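Putative oxidoreductase (Klebsiella pneumoniae subsp. pneumoniae MGH 78578, PDB 3E82) probably acts as a nucleotide-dependent oxidoreductase of the Gfo/Idh/MocA family, pairing an NAD-binding Rossmann domain with a C-terminal alpha/beta domain. Local coordinates at residues T7-I13 with L33-A39; K92-K98 with R119-H125; W177-P182 with L330-V334; V321-A325 with E351-L355. Residues are numbered along the deposited sequence.

Interaction 1. Residues T7-I13 with L33-A39; sequences TINIALI and LNLAFVA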
loop_
_atom_site.group_PDB
_atom_site.type_symbol
_atom_site.label_atom_id
_atom_site.label_comp_id
_atom_site.label_asym_id
_atom_site.label_seq_id
_atom_site.Cartn_x
_atom_site.Cartn_y
_atom_site.Cartn_z
ATOM N N THR B 7 -2.986 -6.156 47.848
ATOM C CA THR B 7 -3.271 -5.770 46.472
ATOM C C THR B 7 -2.326 -4.682 45.982
ATOM O O THR B 7 -1.628 -4.032 46.770
ATOM C CB THR B 7 -4.710 -5.234 46.317
ATOM O OG1 THR B 7 -4.946 -4.220 47.301
ATOM C CG2 THR B 7 -5.725 -6.345 46.485
ATOM N N ILE B 8 -2.300 -4.501 44.666
ATOM C CA ILE B 8 -1.483 -3.467 44.057
ATOM C C ILE B 8 -2.432 -2.271 44.001
ATOM O O ILE B 8 -3.356 -2.223 43.179
ATOM C CB ILE B 8 -1.015 -3.888 42.638
ATOM C CG1 ILE B 8 -0.022 -5.047 42.760
ATOM C CG2 ILE B 8 -0.354 -2.725 41.928
ATOM C CD1 ILE B 8 0.412 -5.641 41.428
ATOM N N ASN B 9 -2.218 -1.320 44.902
ATOM C CA ASN B 9 -3.085 -0.149 44.976
ATOM C C ASN B 9 -2.723 0.928 43.960
ATOM O O ASN B 9 -1.615 1.471 43.943
ATOM C CB ASN B 9 -3.096 0.364 46.414
ATOM C CG ASN B 9 -3.515 -0.731 47.396
ATOM O OD1 ASN B 9 -4.493 -1.450 47.153
ATOM N ND2 ASN B 9 -2.775 -0.872 48.494
ATOM N N ILE B 10 -3.700 1.226 43.111
ATOM C CA ILE B 10 -3.541 2.169 42.016
ATOM C C ILE B 10 -4.237 3.523 42.155
ATOM O O ILE B 10 -5.326 3.635 42.709
ATOM C CB ILE B 10 -4.067 1.532 40.707
ATOM C CG1 ILE B 10 -3.330 0.218 40.420
ATOM C CG2 ILE B 10 -3.931 2.507 39.554
ATOM C CD1 ILE B 10 -4.021 -0.645 39.366
ATOM N N ALA B 11 -3.577 4.546 41.629
ATOM C CA ALA B 11 -4.139 5.884 41.574
ATOM C C ALA B 11 -4.235 6.150 40.074
ATOM O O ALA B 11 -3.221 6.127 39.371
ATOM C CB ALA B 11 -3.211 6.896 42.220
ATOM N N LEU B 12 -5.453 6.332 39.577
ATOM C CA LEU B 12 -5.668 6.639 38.164
ATOM C C LEU B 12 -5.674 8.165 38.073
ATOM O O LEU B 12 -6.496 8.825 38.712
ATOM C CB LEU B 12 -7.013 6.078 37.684
ATOM C CG LEU B 12 -7.493 6.564 36.314
ATOM C CD1 LEU B 12 -6.431 6.267 35.259
ATOM C CD2 LEU B 12 -8.821 5.895 35.963
ATOM N N ILE B 13 -4.739 8.716 37.306
ATOM C CA ILE B 13 -4.618 10.162 37.146
ATOM C C ILE B 13 -5.407 10.632 35.930
ATOM O O ILE B 13 -5.009 10.401 34.786
ATOM C CB ILE B 13 -3.140 10.580 36.986
ATOM C CG1 ILE B 13 -2.297 9.973 38.114
ATOM C CG2 ILE B 13 -3.024 12.100 36.961
ATOM C CD1 ILE B 13 -2.768 10.299 39.526
ATOM N N LEU B 33 -5.430 -6.242 41.475
ATOM C CA LEU B 33 -5.274 -4.809 41.278
ATOM C C LEU B 33 -6.417 -4.097 41.986
ATOM O O LEU B 33 -7.562 -4.533 41.925
ATOM C CB LEU B 33 -5.311 -4.457 39.790
ATOM C CG LEU B 33 -4.223 -5.048 38.895
ATOM C CD1 LEU B 33 -4.356 -4.431 37.510
ATOM C CD2 LEU B 33 -2.834 -4.753 39.485
ATOM N N ASN B 34 -6.113 -2.998 42.656
ATOM C CA ASN B 34 -7.153 -2.265 43.360
ATOM C C ASN B 34 -7.115 -0.774 43.012
ATOM O O ASN B 34 -6.167 -0.072 43.345
ATOM C CB ASN B 34 -6.990 -2.490 44.877
ATOM C CG ASN B 34 -7.877 -1.586 45.713
ATOM O OD1 ASN B 34 -9.035 -1.332 45.378
ATOM N ND2 ASN B 34 -7.333 -1.104 46.823
ATOM N N LEU B 35 -8.139 -0.310 42.311
ATOM C CA LEU B 35 -8.240 1.101 41.955
ATOM C C LEU B 35 -8.780 1.802 43.206
ATOM O O LEU B 35 -9.986 1.801 43.459
ATOM C CB LEU B 35 -9.208 1.285 40.785
ATOM C CG LEU B 35 -9.453 2.729 40.336
ATOM C CD1 LEU B 35 -8.131 3.448 40.089
ATOM C CD2 LEU B 35 -10.303 2.716 39.074
ATOM N N ALA B 36 -7.876 2.391 43.985
ATOM C CA ALA B 36 -8.239 3.052 45.237
ATOM C C ALA B 36 -8.337 4.566 45.146
ATOM O O ALA B 36 -9.044 5.195 45.942
ATOM C CB ALA B 36 -7.236 2.673 46.314
ATOM N N PHE B 37 -7.622 5.156 44.194
ATOM C CA PHE B 37 -7.636 6.606 44.034
ATOM C C PHE B 37 -7.839 7.051 42.586
ATOM O O PHE B 37 -7.410 6.383 41.648
ATOM C CB PHE B 37 -6.317 7.206 44.538
ATOM C CG PHE B 37 -6.008 6.889 45.974
ATOM C CD1 PHE B 37 -6.544 7.657 47.006
ATOM C CD2 PHE B 37 -5.177 5.819 46.293
ATOM C CE1 PHE B 37 -6.252 7.362 48.336
ATOM C CE2 PHE B 37 -4.879 5.513 47.616
ATOM C CZ PHE B 37 -5.415 6.286 48.642
ATOM N N VAL B 38 -8.498 8.191 42.426
ATOM C CA VAL B 38 -8.726 8.788 41.119
ATOM C C VAL B 38 -8.472 10.287 41.287
ATOM O O VAL B 38 -9.093 10.934 42.137
ATOM C CB VAL B 38 -10.180 8.557 40.617
ATOM C CG1 VAL B 38 -10.445 9.395 39.370
ATOM C CG2 VAL B 38 -10.396 7.084 40.293
ATOM N N ALA B 39 -7.530 10.831 40.520
ATOM C CA ALA B 39 -7.251 12.261 40.603
ATOM C C ALA B 39 -8.096 12.943 39.533
ATOM O O ALA B 39 -7.953 12.664 38.335
ATOM C CB ALA B 39 -5.773 12.547 40.380
#

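Interaction 2. Residues K92-K98 with R119-H125; sequences KHVVVDK and RLLSVFH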
loop_
_atom_site.group_PDB
_atom_site.type_symbol
_atom_site.label_atom_id
_atom_site.label_comp_id
_atom_site.label_asym_id
_atom_site.label_seq_id
_atom_site.Cartn_x
_atom_site.Cartn_y
_atom_site.Cartn_z
ATOM N N LYS B 92 7.053 5.344 42.967
ATOM C CA LYS B 92 5.878 4.621 42.478
ATOM C C LYS B 92 6.127 3.963 41.123
ATOM O O LYS B 92 6.978 4.403 40.354
ATOM C CB LYS B 92 4.671 5.563 42.341
ATOM C CG LYS B 92 3.912 5.856 43.640
ATOM C CD LYS B 92 4.792 6.498 44.692
ATOM C CE LYS B 92 3.978 7.018 45.881
ATOM N NZ LYS B 92 3.469 5.942 46.766
ATOM N N HIS B 93 5.388 2.892 40.850
ATOM C CA HIS B 93 5.482 2.212 39.566
ATOM C C HIS B 93 4.606 3.075 38.667
ATOM O O HIS B 93 3.655 3.708 39.149
ATOM C CB HIS B 93 4.912 0.802 39.657
ATOM C CG HIS B 93 5.721 -0.114 40.517
ATOM N ND1 HIS B 93 7.024 -0.455 40.220
ATOM C CD2 HIS B 93 5.425 -0.733 41.683
ATOM C CE1 HIS B 93 7.497 -1.244 41.168
ATOM N NE2 HIS B 93 6.547 -1.428 42.069
ATOM N N VAL B 94 4.904 3.100 37.373
ATOM C CA VAL B 94 4.138 3.946 36.472
ATOM C C VAL B 94 3.738 3.340 35.135
ATOM O O VAL B 94 4.536 2.678 34.478
ATOM C CB VAL B 94 4.924 5.240 36.165
ATOM C CG1 VAL B 94 4.090 6.163 35.284
ATOM C CG2 VAL B 94 5.329 5.929 37.461
ATOM N N VAL B 95 2.483 3.567 34.756
ATOM C CA VAL B 95 1.968 3.145 33.465
ATOM C C VAL B 95 1.505 4.464 32.834
ATOM O O VAL B 95 0.699 5.188 33.422
ATOM C CB VAL B 95 0.767 2.187 33.592
ATOM C CG1 VAL B 95 -0.034 2.178 32.285
ATOM C CG2 VAL B 95 1.268 0.771 33.912
ATOM N N VAL B 96 2.035 4.779 31.657
ATOM C CA VAL B 96 1.685 6.023 30.971
ATOM C C VAL B 96 0.865 5.777 29.715
ATOM O O VAL B 96 1.263 5.013 28.836
ATOM C CB VAL B 96 2.949 6.812 30.559
ATOM C CG1 VAL B 96 2.559 8.208 30.057
ATOM C CG2 VAL B 96 3.914 6.886 31.721
ATOM N N ASP B 97 -0.289 6.424 29.648
ATOM C CA ASP B 97 -1.168 6.320 28.494
ATOM C C ASP B 97 -0.418 6.999 27.333
ATOM O O ASP B 97 0.391 7.897 27.562
ATOM C CB ASP B 97 -2.467 7.066 28.805
ATOM C CG ASP B 97 -3.597 6.686 27.889
ATOM O OD1 ASP B 97 -3.971 5.494 27.870
ATOM O OD2 ASP B 97 -4.117 7.583 27.190
ATOM N N LYS B 98 -0.649 6.570 26.095
ATOM C CA LYS B 98 0.040 7.214 24.981
ATOM C C LYS B 98 -0.399 8.683 24.879
ATOM O O LYS B 98 -1.551 9.013 25.155
ATOM C CB LYS B 98 -0.252 6.488 23.659
ATOM C CG LYS B 98 0.294 5.054 23.579
ATOM C CD LYS B 98 0.162 4.493 22.160
ATOM C CE LYS B 98 -1.287 4.397 21.708
ATOM N NZ LYS B 98 -2.023 3.348 22.457
ATOM N N ARG B 119 12.061 1.095 39.711
ATOM C CA ARG B 119 10.615 0.967 39.638
ATOM C C ARG B 119 10.204 0.604 38.210
ATOM O O ARG B 119 10.903 0.947 37.257
ATOM C CB ARG B 119 9.952 2.281 40.067
ATOM C CG ARG B 119 9.991 2.536 41.580
ATOM C CD ARG B 119 9.029 1.620 42.309
ATOM N NE ARG B 119 9.265 1.584 43.747
ATOM C CZ ARG B 119 8.704 0.696 44.567
ATOM N NH1 ARG B 119 7.869 -0.221 44.084
ATOM N NH2 ARG B 119 9.000 0.699 45.866
ATOM N N LEU B 120 9.085 -0.100 38.063
ATOM C CA LEU B 120 8.596 -0.463 36.738
ATOM C C LEU B 120 7.949 0.738 36.060
ATOM O O LEU B 120 7.157 1.463 36.669
ATOM C CB LEU B 120 7.556 -1.594 36.811
ATOM C CG LEU B 120 6.945 -2.045 35.462
ATOM C CD1 LEU B 120 6.574 -3.518 35.531
ATOM C CD2 LEU B 120 5.714 -1.187 35.104
ATOM N N LEU B 121 8.301 0.941 34.799
ATOM C CA LEU B 121 7.730 2.020 33.990
ATOM C C LEU B 121 7.249 1.352 32.715
ATOM O O LEU B 121 7.980 0.563 32.120
ATOM C CB LEU B 121 8.789 3.065 33.632
ATOM C CG LEU B 121 8.413 4.078 32.535
ATOM C CD1 LEU B 121 7.213 4.904 32.947
ATOM C CD2 LEU B 121 9.602 4.978 32.262
ATOM N N SER B 122 6.027 1.655 32.298
ATOM C CA SER B 122 5.496 1.063 31.073
ATOM C C SER B 122 4.609 2.066 30.342
ATOM O O SER B 122 4.269 3.113 30.891
ATOM C CB SER B 122 4.704 -0.203 31.410
ATOM O OG SER B 122 4.350 -0.900 30.231
ATOM N N VAL B 123 4.255 1.751 29.099
ATOM C CA VAL B 123 3.406 2.620 28.296
ATOM C C VAL B 123 2.230 1.766 27.826
ATOM O O VAL B 123 2.406 0.591 27.504
ATOM C CB VAL B 123 4.176 3.189 27.078
ATOM C CG1 VAL B 123 3.257 4.080 26.249
ATOM C CG2 VAL B 123 5.395 3.974 27.558
ATOM N N PHE B 124 1.043 2.365 27.776
ATOM C CA PHE B 124 -0.175 1.650 27.412
ATOM C C PHE B 124 -0.316 1.240 25.945
ATOM O O PHE B 124 -1.193 1.732 25.238
ATOM C CB PHE B 124 -1.400 2.475 27.855
ATOM C CG PHE B 124 -2.701 1.694 27.912
ATOM C CD1 PHE B 124 -2.807 0.521 28.669
ATOM C CD2 PHE B 124 -3.832 2.161 27.250
ATOM C CE1 PHE B 124 -4.032 -0.170 28.762
ATOM C CE2 PHE B 124 -5.059 1.478 27.336
ATOM C CZ PHE B 124 -5.160 0.315 28.090
ATOM N N HIS B 125 0.562 0.354 25.485
ATOM C CA HIS B 125 0.469 -0.171 24.122
ATOM C C HIS B 125 -0.438 -1.370 24.348
ATOM O O HIS B 125 0.009 -2.494 24.580
ATOM C CB HIS B 125 1.842 -0.590 23.611
ATOM C CG HIS B 125 2.671 0.561 23.131
ATOM N ND1 HIS B 125 2.281 1.368 22.083
ATOM C CD2 HIS B 125 3.876 1.028 23.534
ATOM C CE1 HIS B 125 3.211 2.279 21.859
ATOM N NE2 HIS B 125 4.190 2.094 22.725
#

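Interaction 3. Residues W177-P182 with L330-V334; sequences WFDLGP and LEAAV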
loop_
_atom_site.group_PDB
_atom_site.type_symbol
_atom_site.label_atom_id
_atom_site.label_comp_id
_atom_site.label_asym_id
_atom_site.label_seq_id
_atom_site.Cartn_x
_atom_site.Cartn_y
_atom_site.Cartn_z
ATOM N N TRP B 177 -1.536 10.120 11.746
ATOM C CA TRP B 177 -0.323 9.329 11.954
ATOM C C TRP B 177 0.034 9.202 13.428
ATOM O O TRP B 177 0.210 8.098 13.931
ATOM C CB TRP B 177 0.857 9.940 11.183
ATOM C CG TRP B 177 2.146 9.151 11.284
ATOM C CD1 TRP B 177 3.386 9.639 11.609
ATOM C CD2 TRP B 177 2.321 7.740 11.062
ATOM N NE1 TRP B 177 4.313 8.625 11.606
ATOM C CE2 TRP B 177 3.688 7.450 11.276
ATOM C CE3 TRP B 177 1.456 6.696 10.705
ATOM C CZ2 TRP B 177 4.211 6.158 11.145
ATOM C CZ3 TRP B 177 1.981 5.406 10.575
ATOM C CH2 TRP B 177 3.345 5.154 10.796
ATOM N N PHE B 178 0.132 10.332 14.120
ATOM C CA PHE B 178 0.474 10.327 15.536
ATOM C C PHE B 178 -0.528 9.617 16.431
ATOM O O PHE B 178 -0.146 9.034 17.446
ATOM C CB PHE B 178 0.675 11.757 16.042
ATOM C CG PHE B 178 2.115 12.142 16.183
ATOM C CD1 PHE B 178 2.938 12.235 15.063
ATOM C CD2 PHE B 178 2.657 12.392 17.439
ATOM C CE1 PHE B 178 4.284 12.573 15.193
ATOM C CE2 PHE B 178 3.998 12.727 17.583
ATOM C CZ PHE B 178 4.814 12.819 16.458
ATOM N N ASP B 179 -1.804 9.662 16.069
ATOM C CA ASP B 179 -2.820 9.009 16.887
ATOM C C ASP B 179 -2.955 7.514 16.647
ATOM O O ASP B 179 -2.960 6.727 17.595
ATOM C CB ASP B 179 -4.197 9.653 16.677
ATOM C CG ASP B 179 -4.234 11.110 17.102
ATOM O OD1 ASP B 179 -3.623 11.453 18.137
ATOM O OD2 ASP B 179 -4.889 11.910 16.402
ATOM N N LEU B 180 -3.062 7.117 15.386
ATOM C CA LEU B 180 -3.247 5.708 15.073
ATOM C C LEU B 180 -2.003 4.963 14.616
ATOM O O LEU B 180 -1.963 3.736 14.673
ATOM C CB LEU B 180 -4.368 5.585 14.047
ATOM C CG LEU B 180 -5.613 6.243 14.650
ATOM C CD1 LEU B 180 -6.389 6.957 13.579
ATOM C CD2 LEU B 180 -6.456 5.197 15.357
ATOM N N GLY B 181 -0.993 5.697 14.163
ATOM C CA GLY B 181 0.245 5.064 13.747
ATOM C C GLY B 181 0.873 4.205 14.844
ATOM O O GLY B 181 1.339 3.107 14.564
ATOM N N PRO B 182 0.889 4.665 16.108
ATOM C CA PRO B 182 1.484 3.894 17.207
ATOM C C PRO B 182 1.120 2.416 17.351
ATOM O O PRO B 182 2.020 1.584 17.460
ATOM C CB PRO B 182 1.115 4.719 18.440
ATOM C CG PRO B 182 1.222 6.118 17.914
ATOM C CD PRO B 182 0.494 6.009 16.578
ATOM N N LEU B 330 7.841 6.381 14.408
ATOM C CA LEU B 330 6.851 7.423 14.219
ATOM C C LEU B 330 7.518 8.690 13.675
ATOM O O LEU B 330 7.083 9.247 12.669
ATOM C CB LEU B 330 6.161 7.718 15.555
ATOM C CG LEU B 330 4.771 8.341 15.476
ATOM C CD1 LEU B 330 3.787 7.297 14.960
ATOM C CD2 LEU B 330 4.347 8.845 16.870
ATOM N N GLU B 331 8.583 9.132 14.336
ATOM C CA GLU B 331 9.296 10.332 13.916
ATOM C C GLU B 331 10.045 10.145 12.603
ATOM O O GLU B 331 10.080 11.047 11.775
ATOM C CB GLU B 331 10.259 10.774 15.020
ATOM C CG GLU B 331 9.536 11.011 16.349
ATOM C CD GLU B 331 10.416 11.649 17.401
ATOM O OE1 GLU B 331 11.643 11.733 17.180
ATOM O OE2 GLU B 331 9.869 12.058 18.452
ATOM N N ALA B 332 10.646 8.976 12.417
ATOM C CA ALA B 332 11.370 8.701 11.183
ATOM C C ALA B 332 10.421 8.832 9.983
ATOM O O ALA B 332 10.803 9.368 8.943
ATOM C CB ALA B 332 11.973 7.303 11.227
ATOM N N ALA B 333 9.187 8.357 10.133
ATOM C CA ALA B 333 8.208 8.438 9.044
ATOM C C ALA B 333 7.911 9.892 8.706
ATOM O O ALA B 333 7.755 10.247 7.536
ATOM C CB ALA B 333 6.907 7.722 9.431
ATOM N N VAL B 334 7.825 10.728 9.735
ATOM C CA VAL B 334 7.541 12.141 9.529
ATOM C C VAL B 334 8.724 12.829 8.849
ATOM O O VAL B 334 8.533 13.675 7.979
ATOM C CB VAL B 334 7.205 12.853 10.871
ATOM C CG1 VAL B 334 7.067 14.361 10.647
ATOM C CG2 VAL B 334 5.898 12.293 11.437
#

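Interaction 4. Residues V321-A325 with E351-L355; sequences VEALA and ERNTL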
loop_
_atom_site.group_PDB
_atom_site.type_symbol
_atom_site.label_atom_id
_atom_site.label_comp_id
_atom_site.label_asym_id
_atom_site.label_seq_id
_atom_site.Cartn_x
_atom_site.Cartn_y
_atom_site.Cartn_z
ATOM N N VAL B 321 11.609 0.912 26.579
ATOM C CA VAL B 321 12.428 0.979 25.376
ATOM C C VAL B 321 11.628 0.578 24.120
ATOM O O VAL B 321 11.940 1.011 23.007
ATOM C CB VAL B 321 13.682 0.084 25.502
ATOM C CG1 VAL B 321 13.294 -1.389 25.509
ATOM C CG2 VAL B 321 14.647 0.397 24.378
ATOM N N GLU B 322 10.593 -0.240 24.306
ATOM C CA GLU B 322 9.770 -0.656 23.182
ATOM C C GLU B 322 8.875 0.496 22.768
ATOM O O GLU B 322 8.519 0.617 21.601
ATOM C CB GLU B 322 8.929 -1.884 23.540
ATOM C CG GLU B 322 9.778 -3.075 23.945
ATOM C CD GLU B 322 9.001 -4.373 24.007
ATOM O OE1 GLU B 322 7.758 -4.339 24.144
ATOM O OE2 GLU B 322 9.648 -5.437 23.928
ATOM N N ALA B 323 8.512 1.342 23.726
ATOM C CA ALA B 323 7.687 2.503 23.423
ATOM C C ALA B 323 8.591 3.518 22.727
ATOM O O ALA B 323 8.151 4.253 21.843
ATOM C CB ALA B 323 7.100 3.098 24.703
ATOM N N LEU B 324 9.858 3.551 23.134
ATOM C CA LEU B 324 10.836 4.458 22.534
ATOM C C LEU B 324 11.042 4.077 21.054
ATOM O O LEU B 324 11.208 4.946 20.191
ATOM C CB LEU B 324 12.172 4.359 23.286
ATOM C CG LEU B 324 13.312 5.290 22.843
ATOM C CD1 LEU B 324 13.014 6.715 23.284
ATOM C CD2 LEU B 324 14.639 4.825 23.456
ATOM N N ALA B 325 11.039 2.775 20.775
ATOM C CA ALA B 325 11.214 2.270 19.417
ATOM C C ALA B 325 10.057 2.740 18.528
ATOM O O ALA B 325 10.270 3.148 17.401
ATOM C CB ALA B 325 11.278 0.743 19.435
ATOM N N GLU B 351 20.271 0.540 23.027
ATOM C CA GLU B 351 18.822 0.439 22.906
ATOM C C GLU B 351 18.492 -0.662 21.897
ATOM O O GLU B 351 17.567 -1.449 22.100
ATOM C CB GLU B 351 18.233 1.789 22.478
ATOM C CG GLU B 351 18.308 2.827 23.599
ATOM C CD GLU B 351 18.062 4.251 23.140
ATOM O OE1 GLU B 351 18.099 4.513 21.916
ATOM O OE2 GLU B 351 17.849 5.118 24.017
ATOM N N ARG B 352 19.276 -0.727 20.827
ATOM C CA ARG B 352 19.087 -1.743 19.795
ATOM C C ARG B 352 19.384 -3.137 20.330
ATOM O O ARG B 352 18.696 -4.097 19.980
ATOM C CB ARG B 352 19.995 -1.463 18.604
ATOM C CG ARG B 352 19.636 -0.217 17.833
ATOM C CD ARG B 352 20.798 0.193 16.951
ATOM N NE ARG B 352 20.499 1.378 16.160
ATOM C CZ ARG B 352 19.642 1.393 15.147
ATOM N NH1 ARG B 352 19.004 0.279 14.806
ATOM N NH2 ARG B 352 19.424 2.519 14.476
ATOM N N ASN B 353 20.413 -3.252 21.169
ATOM C CA ASN B 353 20.776 -4.546 21.746
ATOM C C ASN B 353 19.606 -5.041 22.564
ATOM O O ASN B 353 19.175 -6.188 22.440
ATOM C CB ASN B 353 21.991 -4.428 22.671
ATOM C CG ASN B 353 23.254 -4.048 21.931
ATOM O OD1 ASN B 353 23.369 -4.264 20.725
ATOM N ND2 ASN B 353 24.222 -3.491 22.659
ATOM N N THR B 354 19.097 -4.158 23.413
ATOM C CA THR B 354 17.970 -4.493 24.258
ATOM C C THR B 354 16.799 -4.920 23.375
ATOM O O THR B 354 16.104 -5.887 23.676
ATOM C CB THR B 354 17.554 -3.286 25.111
ATOM O OG1 THR B 354 18.697 -2.777 25.812
ATOM C CG2 THR B 354 16.488 -3.694 26.111
ATOM N N LEU B 355 16.600 -4.206 22.271
ATOM C CA LEU B 355 15.507 -4.512 21.359
ATOM C C LEU B 355 15.763 -5.760 20.517
ATOM O O LEU B 355 14.841 -6.535 20.270
ATOM C CB LEU B 355 15.234 -3.313 20.446
ATOM C CG LEU B 355 14.703 -2.073 21.171
ATOM C CD1 LEU B 355 14.746 -0.864 20.253
ATOM C CD2 LEU B 355 13.282 -2.346 21.654
#

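Interaction 1. Residues T7-I13 with L33-A39
Side chains on neighbouring parallel strands point alternately to the two faces of the sheet, and residues T7-I13 with L33-A39 illustrate how a bulge moves the pairing on without spoiling that alternation. I10 O accepts from both A36 N and F37 N, each at 3.1 Å: a beta bulge that turns A36 sideways and advances the register by one residue. N34, with chi1 in t, sends ND2 to N9 OD1 (2.9 Å); N9, in m, also accepts on OD1 from T7 OG1 (2.8 Å), whose hydroxyl bonds further to S4. The mt rotamer of I10 brings CD1 to 4.0 Å from L33 CB, whereas the tp rotamer of L35 leads its CD1 to 3.7 Å from L12 CB. Beyond the bulge A11 CB meets F37 CB at 3.9 Å, and the mm rotamer of I13 sets CD1 3.8 Å from A39 CB. In this first beta-alpha-beta unit of the Rossmann fold, helix 17-28 covers I10, L12, L33 and L35, helix 59-64 packs on I13 and A39, and strand 70-73 flanks strand 8-13 across from 33-39.

Interaction 2. Residues K92-K98 with R119-H125
The pairing of K92-K98 with R119-H125 is a buried contact between parallel strands at one edge of the Rossmann sheet, where strand 121-123 is the outermost strand within the chain. It is the closing step of a beta-alpha-beta unit whose connection runs through helix 104-116. The backbone ladder is regular: V94 N donates to L120 O (2.9 Å), S122 N to V94 O (2.8 Å), V96 N to S122 O (2.9 Å) and F124 N to V96 O (2.9 Å). V94, V96, L121 and V123 share one face, and L121 CD1 lies 4.0 Å from both V94 CB and V96 CG2. Side chains extend the pairing beyond the ladder. At its start, H93 ND1 accepts from L120 N (3.0 Å), while R119 CD lies over the H93 ring in a CH-pi contact, 3.7 Å from its centroid. At its far end, K98 NZ makes a weak hydrogen bond of 3.3 Å to F124 O, where F124 centres an inverse gamma turn. The D97 side chain, whose OD1 is hydrogen-bonded to H23 NE2, lies near the glycine-rich turn that probably belongs to the nucleotide site. Strand 70-73 continues the sheet beyond 93-96; helix 80-89 packs on V94 and V96, helix 300-310 on V95 and S122, and helix 320-339 on L121 and V123.

Interaction 3. Residues W177-P182 with L330-V334
A single leucine can act as the bump around which two helices fit, and L330 does so here. It is a knob in a hole formed by W177, F178, G181 and P182, and it loses 117 Å² of surface to that segment. Its two methyls meet different walls: CD1 lies over the five-membered ring of W177, 3.8 Å from the centroid, and CD2 lies almost squarely over F178, 3.8 Å from that centroid and 3° off the normal. The floor is open because G181 has no side chain, so L330 CD1 comes to 4.3 Å from G181 C, and to 3.9 Å from P182 CD. W177 reciprocates by reaching across the gap, with NE1 donating to L330 O (3.0 Å) and CZ2 lying 3.6 Å from A333 CB. V334 CG2 meets the edges of both aromatic rings. The axes of the two segments pass 11.0 Å apart at 131°, a gap bridged by the large side chains of W177, F178 and L330. W177 and A333 also touch strand 214-220: this is helix-on-sheet layering of the C-terminal alpha/beta domain.

Interaction 4. Residues V321-A325 with E351-L355
Two helices that cross steeply can meet only over a short patch, and residues V321-A325 with E351-L355 are an example. V321 comes first, its CA-to-CB bond pointing toward the partner helix; CG1 lies 4.0 Å from both T354 CG2 and L355 CD2, while CG2 sits 4.3 Å from E351 CB. E322 follows with a lighter touch, its CG being 4.2 Å from L355 CD2, and its carboxylate forms a salt bridge with R128. One turn on from V321, L324 places CD2 3.3 Å from E351 OE2, against a carboxylate held by a salt bridge to R108 of helix 104-116, a helix L324 itself touches. A325 completes the face: its CB is 3.9 Å from L355 CD1, so L355 spans the surface from V321 to A325. The segment axes pass 10.3 Å apart at 108°, nearly perpendicular. The arrangement is a crossed helix pair in which the terminal helix 349-356 covers the early turns of helix 320-339, joined by van der Waals contact.

From the N terminus, interaction 1 closes the first beta-alpha-beta loop, and interaction 2 closes a later one in the same six-stranded sheet, their centres 13 Å apart with strand 70-73 between. Both are complete before interaction 3 opens its far longer loop from helix 176-192 to helix 320-339. Interaction 4 opens within that loop and closes after it, so the two cross; they share helix 320-339 without touching. That helix unites the domains: A323 packs on V123 and H125 of interaction 2. A second junction brings K98 CD 3.8 Å from P182 CB, joining interactions 2 and 3. Interaction 1 stands apart, about 17 Å in nearest atoms from interactions 3 and 4.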